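Local structure of chlorite dismutase (3QPI) at residues A86-R91 / E172-I177; R127-C132 / F139-W144; A59-R64 / D102-I107. The protein is a heme b enzyme that breaks chlorite down into chloride and molecular oxygen. All blocks are in the same frame, centred on the assembly; numbering follows the deposited sequence.

Contact 1 (A86-R91 / E172-I177); sequences ALIPIR and EREVDI. With HEM (protoporphyrin IX containing Fe), chain C.
Arg91 and Glu172 join the start of segment 172-177 to the end of 86-91. The Arg91 carbonyl O accepts from Glu172 N at 2.8 Å and, weakly, from Arg173 N at 3.3 Å. Arg91 N returns a bond to Arg173 O at 2.9 Å. With Glu172 and Arg173 both facing Arg91, this is a classic beta bulge. Glu172 OE1 sits over the centre of one face of the Arg91 guanidinium, 3.4 Å from NH1, a salt bridge by charge alone, since no N-H points at it. Pro89 O takes a bond from Val175 N. At the other end of the segments, Leu87 and Ile177 exchange bonds in both directions.

On one face Leu87 and Ile177 lie side by side, CD2 to CD1 at 3.9 Å. On the other face Glu174 is extended, CG anti to the backbone N (chi1 179°). Its OE2 comes 3.6 Å from Ile88 CG2 and nears Ile90 CD1. Glu174 is buried, and OE2 has a salt bridge to Arg163 and a hydrogen bond from Trp168. Ile88 CD1 and Ile90 CD1 reach heme CBC and CMD. The antiparallel pair belongs to the ferredoxin-like beta sheet of the dimeric alpha-beta barrel superfamily.

Contact 2 (R127-C132 / F139-W144); sequences RQLYHC and FDFLTW. With HEM (protoporphyrin IX containing Fe), chain C.
The Phe141 ring is packed on both faces and met at its edge by His131. Heme CAD lies 3.8 Å above the centre of one face. Asp140, next to Phe141 in the chain, puts CB over the opposite face, toward the rim. His131 ND1 comes in plane at the edge, 3.7 Å from Phe141 CE1. The two ring planes are 75° apart. Phe141 CZ also reaches heme O2D at 3.3 Å. The Tyr130 ring takes Leu142 O and Trp144 CB at its edge. The Arg127 guanidinium has the heme methyl CMB over one face, and its NE lies 3.5 Å from heme CHB. CG of Arg127 stands between the backbone N and the carbonyl carbon (chi1 70°), and the chain then runs extended to NE. This carries CD and NE over the porphyrin edge at C1B, C2B and CHB.

Leu129 CD1 touches both Thr143 CG2 and Phe141 CB, and Thr143 CG2 goes on to heme CHD at 3.7 Å. In the backbone, Gln128 with Trp144 and Tyr130 with Leu142 exchange bonds in an antiparallel hairpin. Cys132 N adds a bond to Asp140 O at 2.9 Å, and Cys132 SG packs on Leu142 CG.

Thr143 OG1 is hydrogen-bonded to Ile88 O and lies near heme CAC. Leu129, Phe141 and Thr143 CG2 thus give the heme apolar contacts, while Arg127 brings a polar group to the porphyrin edge, with NH1 held by Gln74.

Contact 3 (A59-R64 / D102-I107); sequences ARYVER and DERRAI. With HEM (protoporphyrin IX containing Fe), chain C.
Tyr61 lays its ring along the start of Arg105, with CD2 4.0 Å from Arg105 CB. The contact joins the loop 59-64, which binds a heme propionate, to helix 101-111 of the chlorite dismutase fold. CG of Tyr61 is anti to the carbonyl carbon (chi1 -62°), and the ring extends to the helix, where its hydroxyl meets Arg104. Arg104 NH1 gives a fairly straight bond of 3.0 Å to Tyr61 OH. The hydroxyl lies in the guanidinium plane, but the phenol ring is turned 60° from it. Met99 and Gln101 also hold this guanidinium, which fixes its rotation.

Arg105 runs past Tyr61 in the opposite direction and ends under Glu63. The Glu63 carboxylate and the Arg105 guanidinium are stacked, their planes 4° apart. OE2 is over the guanidinium centre, 3.8 Å from Arg105 NE, a long salt bridge by charge alone. A firmer partner for Arg105 is Glu66. Glu63 is also the N-cap residue of the next helix.

The loop backbone grips one heme propionate with three N-H groups. Arg60 N binds heme O1A at 2.9 Å. Heme O2A takes two bonds, from Tyr61 N at 2.9 Å and from Val62 N at 2.8 Å. The other propionate puts O1D at the Tyr61 ring edge, 3.2 Å from CE1.

From the N terminus, loop 59-64 comes first and leads into helix 64-73. Strand 84-92 follows with segment 86-91, then helix 101-111, where 102-107 turns back on the loop and closes contact 3. Strand 126-131 and its hairpin partner 141-147 then close contact 2 across the connecting loop. Strand 171-181 comes last and closes contact 1, which encloses contact 2. Contacts 1 and 3 cross along the chain, while contacts 3 and 2 are in series. Strand 84-92 lies between 171-181 and 141-147, so contacts 1 and 2 are continuous in one sheet. Contact 3 adds the helical side, and all three reach the same heme.

Contact 1 (A86-R91 / E172-I177)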
# COMPACT_ATOMS: atom_id res chain seq x y z
N ALA A 86 -0.81 -0.08 8.26
CA ALA A 86 0.47 -0.28 7.59
C ALA A 86 0.60 0.68 6.42
O ALA A 86 -0.36 0.95 5.69
CB ALA A 86 0.62 -1.73 7.11
N LEU A 87 1.81 1.18 6.25
CA LEU A 87 2.17 1.97 5.10
C LEU A 87 3.30 1.22 4.40
O LEU A 87 4.37 1.00 5.00
CB LEU A 87 2.62 3.36 5.55
CG LEU A 87 3.17 4.28 4.45
CD1 LEU A 87 2.13 4.59 3.39
CD2 LEU A 87 3.67 5.56 5.07
N ILE A 88 3.08 0.80 3.15
CA ILE A 88 4.09 0.08 2.39
C ILE A 88 4.39 0.79 1.06
O ILE A 88 3.65 0.64 0.08
CB ILE A 88 3.69 -1.38 2.16
CG1 ILE A 88 3.41 -2.09 3.50
CG2 ILE A 88 4.78 -2.14 1.38
CD1 ILE A 88 2.77 -3.47 3.34
N PRO A 89 5.46 1.60 1.04
CA PRO A 89 5.95 2.27 -0.17
C PRO A 89 6.60 1.25 -1.09
O PRO A 89 7.35 0.39 -0.61
CB PRO A 89 6.99 3.26 0.35
CG PRO A 89 6.78 3.30 1.87
CD PRO A 89 6.26 1.96 2.22
N ILE A 90 6.29 1.33 -2.39
CA ILE A 90 6.75 0.33 -3.36
C ILE A 90 7.22 0.99 -4.66
O ILE A 90 6.62 1.95 -5.14
CB ILE A 90 5.64 -0.71 -3.69
CG1 ILE A 90 5.51 -1.73 -2.55
CG2 ILE A 90 5.92 -1.42 -5.05
CD1 ILE A 90 4.16 -2.43 -2.54
N ARG A 91 8.31 0.47 -5.21
CA ARG A 91 8.79 0.91 -6.51
C ARG A 91 8.99 -0.31 -7.38
O ARG A 91 9.65 -1.26 -6.97
CB ARG A 91 10.11 1.69 -6.42
CG ARG A 91 10.59 2.14 -7.80
CD ARG A 91 11.69 3.18 -7.79
NE ARG A 91 12.81 2.78 -6.95
CZ ARG A 91 14.08 3.11 -7.18
NH1 ARG A 91 14.39 3.85 -8.25
NH2 ARG A 91 15.05 2.69 -6.35
N GLU A 172 11.45 -3.42 -6.81
CA GLU A 172 12.87 -3.22 -6.59
C GLU A 172 13.17 -2.37 -5.35
O GLU A 172 14.32 -2.28 -4.92
CB GLU A 172 13.53 -2.58 -7.82
CG GLU A 172 13.12 -1.12 -8.08
CD GLU A 172 13.82 -0.54 -9.31
OE1 GLU A 172 13.99 0.69 -9.39
OE2 GLU A 172 14.20 -1.33 -10.20
N ARG A 173 12.15 -1.73 -4.80
CA ARG A 173 12.28 -1.12 -3.50
C ARG A 173 10.95 -1.20 -2.76
O ARG A 173 9.90 -0.98 -3.34
CB ARG A 173 12.76 0.33 -3.60
CG ARG A 173 13.12 0.95 -2.25
CD ARG A 173 13.62 2.40 -2.37
NE ARG A 173 13.96 2.93 -1.04
CZ ARG A 173 14.08 4.23 -0.73
NH1 ARG A 173 13.92 5.16 -1.66
NH2 ARG A 173 14.37 4.59 0.53
N GLU A 174 11.02 -1.51 -1.46
CA GLU A 174 9.84 -1.72 -0.66
C GLU A 174 10.21 -1.64 0.81
O GLU A 174 11.20 -2.20 1.24
CB GLU A 174 9.25 -3.10 -0.96
CG GLU A 174 8.01 -3.46 -0.17
CD GLU A 174 7.36 -4.71 -0.70
OE1 GLU A 174 8.05 -5.50 -1.36
OE2 GLU A 174 6.15 -4.90 -0.49
N VAL A 175 9.40 -0.92 1.58
CA VAL A 175 9.68 -0.74 2.99
C VAL A 175 8.43 -1.08 3.78
O VAL A 175 7.31 -0.80 3.35
CB VAL A 175 10.12 0.71 3.30
CG1 VAL A 175 10.51 0.85 4.78
CG2 VAL A 175 11.26 1.14 2.37
N ASP A 176 8.63 -1.70 4.93
CA ASP A 176 7.55 -2.08 5.81
C ASP A 176 7.41 -1.08 6.98
O ASP A 176 8.24 -1.05 7.89
CB ASP A 176 7.79 -3.50 6.33
CG ASP A 176 6.95 -4.54 5.60
OD1 ASP A 176 5.97 -4.17 4.93
OD2 ASP A 176 7.27 -5.74 5.70
N ILE A 177 6.36 -0.25 6.95
CA ILE A 177 6.04 0.61 8.08
C ILE A 177 4.75 0.13 8.76
O ILE A 177 3.74 -0.09 8.08
CB ILE A 177 5.89 2.08 7.63
CG1 ILE A 177 7.15 2.52 6.88
CG2 ILE A 177 5.64 2.99 8.84
CD1 ILE A 177 7.02 3.82 6.19
CHA HEM C . -3.29 -2.39 -6.79
CHB HEM C . -6.69 -4.81 -4.45
CHC HEM C . -3.60 -5.61 -0.78
CHD HEM C . -0.20 -3.46 -3.26
C1A HEM C . -4.45 -2.98 -6.41
C2A HEM C . -5.64 -2.92 -7.24
C3A HEM C . -6.64 -3.58 -6.61
C4A HEM C . -6.05 -4.08 -5.37
CMA HEM C . -8.10 -3.79 -7.15
CAA HEM C . -5.64 -2.22 -8.61
CBA HEM C . -6.16 -0.79 -8.60
CGA HEM C . -6.25 -0.37 -10.05
O1A HEM C . -5.44 0.50 -10.41
O2A HEM C . -7.10 -0.90 -10.84
C1B HEM C . -6.10 -5.18 -3.29
C2B HEM C . -6.86 -5.79 -2.23
C3B HEM C . -6.02 -5.96 -1.21
C4B HEM C . -4.70 -5.51 -1.61
CMB HEM C . -8.37 -6.13 -2.20
CAB HEM C . -6.45 -6.60 0.13
CBB HEM C . -6.15 -5.97 1.27
C1C HEM C . -2.39 -5.13 -1.12
C2C HEM C . -1.16 -5.14 -0.32
C3C HEM C . -0.24 -4.50 -1.04
C4C HEM C . -0.86 -4.11 -2.29
CMC HEM C . -1.04 -5.73 1.10
CAC HEM C . 1.24 -4.22 -0.73
CBC HEM C . 1.91 -5.04 0.08
C1D HEM C . -0.69 -2.93 -4.39
C2D HEM C . 0.11 -2.19 -5.34
C3D HEM C . -0.89 -1.86 -6.44
C4D HEM C . -2.15 -2.46 -6.04
CMD HEM C . 1.62 -1.78 -5.30
CAD HEM C . -0.63 -1.08 -7.73
CBD HEM C . -0.32 -2.14 -8.80
CGD HEM C . 0.13 -1.44 -10.07
O1D HEM C . -0.62 -0.56 -10.55
O2D HEM C . 1.23 -1.77 -10.60
NA HEM C . -4.71 -3.69 -5.23
NB HEM C . -4.77 -5.01 -2.91
NC HEM C . -2.17 -4.51 -2.31
ND HEM C . -2.02 -3.09 -4.84
FE HEM C . -3.24 -4.19 -3.87

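Contact 2 (R127-C132 / F139-W144)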
# COMPACT_ATOMS: atom_id res chain seq x y z
N ARG A 127 -8.17 -0.57 2.62
CA ARG A 127 -6.99 -0.15 1.86
C ARG A 127 -7.22 1.16 1.11
O ARG A 127 -8.36 1.50 0.76
CB ARG A 127 -6.59 -1.22 0.83
CG ARG A 127 -7.58 -1.33 -0.32
CD ARG A 127 -7.26 -2.44 -1.32
NE ARG A 127 -7.98 -2.18 -2.57
CZ ARG A 127 -9.30 -2.35 -2.70
NH1 ARG A 127 -10.02 -2.79 -1.67
NH2 ARG A 127 -9.90 -2.06 -3.84
N GLN A 128 -6.13 1.86 0.85
CA GLN A 128 -6.12 2.96 -0.09
C GLN A 128 -4.78 2.99 -0.82
O GLN A 128 -3.72 2.91 -0.19
CB GLN A 128 -6.37 4.30 0.60
CG GLN A 128 -6.36 5.51 -0.39
CD GLN A 128 -7.45 5.42 -1.46
OE1 GLN A 128 -8.64 5.43 -1.13
NE2 GLN A 128 -7.06 5.32 -2.73
N LEU A 129 -4.84 3.14 -2.14
CA LEU A 129 -3.66 3.20 -2.98
C LEU A 129 -3.38 4.63 -3.45
O LEU A 129 -4.28 5.32 -3.94
CB LEU A 129 -3.90 2.32 -4.21
CG LEU A 129 -2.83 2.32 -5.30
CD1 LEU A 129 -1.50 1.72 -4.81
CD2 LEU A 129 -3.36 1.57 -6.52
N TYR A 130 -2.12 5.05 -3.33
CA TYR A 130 -1.69 6.35 -3.80
C TYR A 130 -0.59 6.17 -4.84
O TYR A 130 0.29 5.36 -4.66
CB TYR A 130 -1.16 7.18 -2.63
CG TYR A 130 -2.20 7.37 -1.56
CD1 TYR A 130 -3.06 8.46 -1.58
CD2 TYR A 130 -2.32 6.45 -0.51
CE1 TYR A 130 -4.03 8.64 -0.58
CE2 TYR A 130 -3.28 6.61 0.49
CZ TYR A 130 -4.13 7.70 0.44
OH TYR A 130 -5.07 7.85 1.42
N HIS A 131 -0.68 6.93 -5.94
CA HIS A 131 0.28 6.85 -7.05
C HIS A 131 1.28 7.99 -6.98
O HIS A 131 0.89 9.13 -6.70
CB HIS A 131 -0.47 6.94 -8.36
CG HIS A 131 -1.41 5.80 -8.57
ND1 HIS A 131 -1.10 4.72 -9.38
CD2 HIS A 131 -2.65 5.55 -8.08
CE1 HIS A 131 -2.12 3.87 -9.38
NE2 HIS A 131 -3.07 4.35 -8.60
N CYS A 132 2.56 7.72 -7.24
CA CYS A 132 3.54 8.80 -7.17
C CYS A 132 4.70 8.73 -8.13
O CYS A 132 5.61 9.55 -8.04
CB CYS A 132 4.10 8.97 -5.76
SG CYS A 132 4.14 7.49 -4.72
N PHE A 139 9.33 6.37 -4.78
CA PHE A 139 8.52 5.15 -4.88
C PHE A 139 7.50 5.37 -5.97
O PHE A 139 7.32 6.50 -6.43
CB PHE A 139 7.83 4.84 -3.55
CG PHE A 139 8.80 4.49 -2.46
CD1 PHE A 139 9.27 3.18 -2.33
CD2 PHE A 139 9.28 5.48 -1.59
CE1 PHE A 139 10.19 2.86 -1.32
CE2 PHE A 139 10.19 5.17 -0.58
CZ PHE A 139 10.65 3.85 -0.44
N ASP A 140 6.86 4.29 -6.40
CA ASP A 140 5.82 4.36 -7.42
C ASP A 140 4.44 4.36 -6.77
O ASP A 140 3.50 4.96 -7.29
CB ASP A 140 5.92 3.17 -8.39
CG ASP A 140 7.19 3.21 -9.23
OD1 ASP A 140 7.77 4.30 -9.34
OD2 ASP A 140 7.60 2.15 -9.77
N PHE A 141 4.30 3.67 -5.65
CA PHE A 141 3.02 3.64 -4.97
C PHE A 141 3.23 3.81 -3.48
O PHE A 141 4.27 3.44 -2.95
CB PHE A 141 2.32 2.29 -5.22
CG PHE A 141 2.30 1.88 -6.66
CD1 PHE A 141 1.38 2.43 -7.54
CD2 PHE A 141 3.22 0.94 -7.14
CE1 PHE A 141 1.37 2.04 -8.90
CE2 PHE A 141 3.21 0.57 -8.48
CZ PHE A 141 2.27 1.11 -9.35
N LEU A 142 2.23 4.38 -2.82
CA LEU A 142 2.14 4.32 -1.37
C LEU A 142 0.87 3.53 -1.07
O LEU A 142 -0.22 3.92 -1.49
CB LEU A 142 2.06 5.72 -0.75
CG LEU A 142 3.20 6.68 -1.15
CD1 LEU A 142 3.01 8.07 -0.51
CD2 LEU A 142 4.53 6.11 -0.74
N THR A 143 1.04 2.39 -0.41
CA THR A 143 -0.07 1.52 -0.09
C THR A 143 -0.37 1.68 1.40
O THR A 143 0.54 1.66 2.23
CB THR A 143 0.20 0.04 -0.52
OG1 THR A 143 1.34 -0.50 0.17
CG2 THR A 143 0.44 -0.04 -2.02
N TRP A 144 -1.64 1.88 1.71
CA TRP A 144 -2.09 2.23 3.04
C TRP A 144 -3.19 1.25 3.42
O TRP A 144 -4.12 1.02 2.63
CB TRP A 144 -2.63 3.67 3.04
CG TRP A 144 -3.26 4.04 4.33
CD1 TRP A 144 -4.60 4.16 4.58
CD2 TRP A 144 -2.59 4.29 5.56
NE1 TRP A 144 -4.79 4.49 5.90
CE2 TRP A 144 -3.58 4.58 6.53
CE3 TRP A 144 -1.23 4.31 5.95
CZ2 TRP A 144 -3.27 4.89 7.87
CZ3 TRP A 144 -0.92 4.61 7.28
CH2 TRP A 144 -1.94 4.90 8.22
CHA HEM C . -3.29 -2.39 -6.79
CHB HEM C . -6.69 -4.81 -4.45
CHC HEM C . -3.60 -5.61 -0.78
CHD HEM C . -0.20 -3.46 -3.26
C1A HEM C . -4.45 -2.98 -6.41
C2A HEM C . -5.64 -2.92 -7.24
C3A HEM C . -6.64 -3.58 -6.61
C4A HEM C . -6.05 -4.08 -5.37
CMA HEM C . -8.10 -3.79 -7.15
CAA HEM C . -5.64 -2.22 -8.61
CBA HEM C . -6.16 -0.79 -8.60
CGA HEM C . -6.25 -0.37 -10.05
O1A HEM C . -5.44 0.50 -10.41
O2A HEM C . -7.10 -0.90 -10.84
C1B HEM C . -6.10 -5.18 -3.29
C2B HEM C . -6.86 -5.79 -2.23
C3B HEM C . -6.02 -5.96 -1.21
C4B HEM C . -4.70 -5.51 -1.61
CMB HEM C . -8.37 -6.13 -2.20
CAB HEM C . -6.45 -6.60 0.13
CBB HEM C . -6.15 -5.97 1.27
C1C HEM C . -2.39 -5.13 -1.12
C2C HEM C . -1.16 -5.14 -0.32
C3C HEM C . -0.24 -4.50 -1.04
C4C HEM C . -0.86 -4.11 -2.29
CMC HEM C . -1.04 -5.73 1.10
CAC HEM C . 1.24 -4.22 -0.73
CBC HEM C . 1.91 -5.04 0.08
C1D HEM C . -0.69 -2.93 -4.39
C2D HEM C . 0.11 -2.19 -5.34
C3D HEM C . -0.89 -1.86 -6.44
C4D HEM C . -2.15 -2.46 -6.04
CMD HEM C . 1.62 -1.78 -5.30
CAD HEM C . -0.63 -1.08 -7.73
CBD HEM C . -0.32 -2.14 -8.80
CGD HEM C . 0.13 -1.44 -10.07
O1D HEM C . -0.62 -0.56 -10.55
O2D HEM C . 1.23 -1.77 -10.60
NA HEM C . -4.71 -3.69 -5.23
NB HEM C . -4.77 -5.01 -2.91
NC HEM C . -2.17 -4.51 -2.31
ND HEM C . -2.02 -3.09 -4.84
FE HEM C . -3.24 -4.19 -3.87

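Contact 3 (A59-R64 / D102-I107)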
# COMPACT_ATOMS: atom_id res chain seq x y z
N ALA A 59 -8.74 3.90 -11.78
CA ALA A 59 -8.34 2.49 -11.91
C ALA A 59 -7.43 2.26 -13.13
O ALA A 59 -7.72 2.72 -14.24
CB ALA A 59 -9.57 1.63 -12.02
N ARG A 60 -6.32 1.56 -12.91
CA ARG A 60 -5.40 1.18 -13.97
C ARG A 60 -5.62 -0.25 -14.46
O ARG A 60 -5.29 -0.57 -15.60
CB ARG A 60 -3.96 1.33 -13.48
CG ARG A 60 -3.70 2.63 -12.71
CD ARG A 60 -3.79 3.84 -13.63
NE ARG A 60 -2.87 4.93 -13.25
CZ ARG A 60 -3.20 5.89 -12.41
NH1 ARG A 60 -4.42 5.89 -11.87
NH2 ARG A 60 -2.32 6.84 -12.09
N TYR A 61 -6.17 -1.12 -13.62
CA TYR A 61 -6.34 -2.53 -13.98
C TYR A 61 -7.75 -3.06 -13.74
O TYR A 61 -8.21 -3.94 -14.46
CB TYR A 61 -5.31 -3.40 -13.27
CG TYR A 61 -3.90 -3.04 -13.67
CD1 TYR A 61 -3.06 -2.36 -12.79
CD2 TYR A 61 -3.41 -3.32 -14.95
CE1 TYR A 61 -1.78 -1.98 -13.15
CE2 TYR A 61 -2.13 -2.94 -15.33
CZ TYR A 61 -1.32 -2.27 -14.41
OH TYR A 61 -0.04 -1.89 -14.73
N VAL A 62 -8.45 -2.52 -12.74
CA VAL A 62 -9.74 -3.05 -12.35
C VAL A 62 -10.77 -3.01 -13.47
O VAL A 62 -10.98 -1.98 -14.10
CB VAL A 62 -10.33 -2.33 -11.10
CG1 VAL A 62 -11.87 -2.51 -11.01
CG2 VAL A 62 -9.69 -2.84 -9.86
N GLU A 63 -11.42 -4.13 -13.68
CA GLU A 63 -12.51 -4.19 -14.62
C GLU A 63 -13.84 -4.13 -13.87
O GLU A 63 -13.88 -4.30 -12.65
CB GLU A 63 -12.37 -5.47 -15.45
CG GLU A 63 -10.99 -5.50 -16.07
CD GLU A 63 -10.77 -6.65 -17.04
OE1 GLU A 63 -11.58 -7.60 -17.09
OE2 GLU A 63 -9.74 -6.59 -17.74
N ARG A 64 -14.91 -3.85 -14.61
CA ARG A 64 -16.21 -3.60 -13.98
C ARG A 64 -16.65 -4.72 -13.03
O ARG A 64 -17.09 -4.45 -11.91
CB ARG A 64 -17.29 -3.35 -15.04
CG ARG A 64 -18.68 -3.14 -14.45
CD ARG A 64 -18.68 -2.02 -13.40
NE ARG A 64 -18.33 -0.72 -14.00
CZ ARG A 64 -18.12 0.40 -13.31
NH1 ARG A 64 -18.22 0.41 -11.99
NH2 ARG A 64 -17.82 1.52 -13.96
N ASP A 102 -1.54 -4.73 -21.68
CA ASP A 102 -2.06 -6.10 -21.64
C ASP A 102 -1.13 -7.05 -20.91
O ASP A 102 -1.58 -7.95 -20.21
CB ASP A 102 -2.38 -6.66 -23.05
CG ASP A 102 -1.17 -6.64 -24.02
OD1 ASP A 102 -0.18 -5.89 -23.82
OD2 ASP A 102 -1.23 -7.37 -25.02
N GLU A 103 0.18 -6.82 -21.05
CA GLU A 103 1.18 -7.64 -20.37
C GLU A 103 1.23 -7.37 -18.86
O GLU A 103 1.43 -8.29 -18.06
CB GLU A 103 2.56 -7.38 -21.00
CG GLU A 103 2.62 -7.77 -22.47
CD GLU A 103 3.94 -7.39 -23.14
OE1 GLU A 103 4.63 -6.45 -22.68
OE2 GLU A 103 4.29 -8.06 -24.14
N ARG A 104 1.06 -6.12 -18.46
CA ARG A 104 1.03 -5.81 -17.03
C ARG A 104 -0.26 -6.36 -16.38
O ARG A 104 -0.20 -6.96 -15.30
CB ARG A 104 1.23 -4.30 -16.79
CG ARG A 104 2.73 -3.92 -16.65
CD ARG A 104 2.99 -2.40 -16.59
NE ARG A 104 2.83 -1.78 -17.90
CZ ARG A 104 1.74 -1.12 -18.32
NH1 ARG A 104 0.68 -0.95 -17.53
NH2 ARG A 104 1.72 -0.62 -19.56
N ARG A 105 -1.40 -6.23 -17.06
CA ARG A 105 -2.67 -6.76 -16.55
C ARG A 105 -2.60 -8.28 -16.35
O ARG A 105 -3.12 -8.81 -15.37
CB ARG A 105 -3.82 -6.41 -17.49
CG ARG A 105 -5.08 -7.24 -17.27
CD ARG A 105 -5.78 -6.95 -15.93
NE ARG A 105 -6.84 -7.93 -15.69
CZ ARG A 105 -7.80 -7.82 -14.78
NH1 ARG A 105 -7.87 -6.75 -13.98
NH2 ARG A 105 -8.71 -8.80 -14.67
N ALA A 106 -1.97 -8.98 -17.29
CA ALA A 106 -1.87 -10.44 -17.22
C ALA A 106 -1.04 -10.91 -16.01
O ALA A 106 -1.44 -11.83 -15.29
CB ALA A 106 -1.26 -10.99 -18.55
N ILE A 107 0.12 -10.31 -15.80
CA ILE A 107 0.92 -10.57 -14.62
C ILE A 107 0.16 -10.21 -13.33
O ILE A 107 0.08 -11.03 -12.42
CB ILE A 107 2.24 -9.78 -14.67
CG1 ILE A 107 3.08 -10.29 -15.85
CG2 ILE A 107 2.99 -9.89 -13.33
CD1 ILE A 107 4.37 -9.52 -16.08
CHA HEM C . -3.29 -2.39 -6.79
CHB HEM C . -6.69 -4.81 -4.45
CHC HEM C . -3.60 -5.61 -0.78
CHD HEM C . -0.20 -3.46 -3.26
C1A HEM C . -4.45 -2.98 -6.41
C2A HEM C . -5.64 -2.92 -7.24
C3A HEM C . -6.64 -3.58 -6.61
C4A HEM C . -6.05 -4.08 -5.37
CMA HEM C . -8.10 -3.79 -7.15
CAA HEM C . -5.64 -2.22 -8.61
CBA HEM C . -6.16 -0.79 -8.60
CGA HEM C . -6.25 -0.37 -10.05
O1A HEM C . -5.44 0.50 -10.41
O2A HEM C . -7.10 -0.90 -10.84
C1B HEM C . -6.10 -5.18 -3.29
C2B HEM C . -6.86 -5.79 -2.23
C3B HEM C . -6.02 -5.96 -1.21
C4B HEM C . -4.70 -5.51 -1.61
CMB HEM C . -8.37 -6.13 -2.20
CAB HEM C . -6.45 -6.60 0.13
CBB HEM C . -6.15 -5.97 1.27
C1C HEM C . -2.39 -5.13 -1.12
C2C HEM C . -1.16 -5.14 -0.32
C3C HEM C . -0.24 -4.50 -1.04
C4C HEM C . -0.86 -4.11 -2.29
CMC HEM C . -1.04 -5.73 1.10
CAC HEM C . 1.24 -4.22 -0.73
CBC HEM C . 1.91 -5.04 0.08
C1D HEM C . -0.69 -2.93 -4.39
C2D HEM C . 0.11 -2.19 -5.34
C3D HEM C . -0.89 -1.86 -6.44
C4D HEM C . -2.15 -2.46 -6.04
CMD HEM C . 1.62 -1.78 -5.30
CAD HEM C . -0.63 -1.08 -7.73
CBD HEM C . -0.32 -2.14 -8.80
CGD HEM C . 0.13 -1.44 -10.07
O1D HEM C . -0.62 -0.56 -10.55
O2D HEM C . 1.23 -1.77 -10.60
NA HEM C . -4.71 -3.69 -5.23
NB HEM C . -4.77 -5.01 -2.91
NC HEM C . -2.17 -4.51 -2.31
ND HEM C . -2.02 -3.09 -4.84
FE HEM C . -3.24 -4.19 -3.87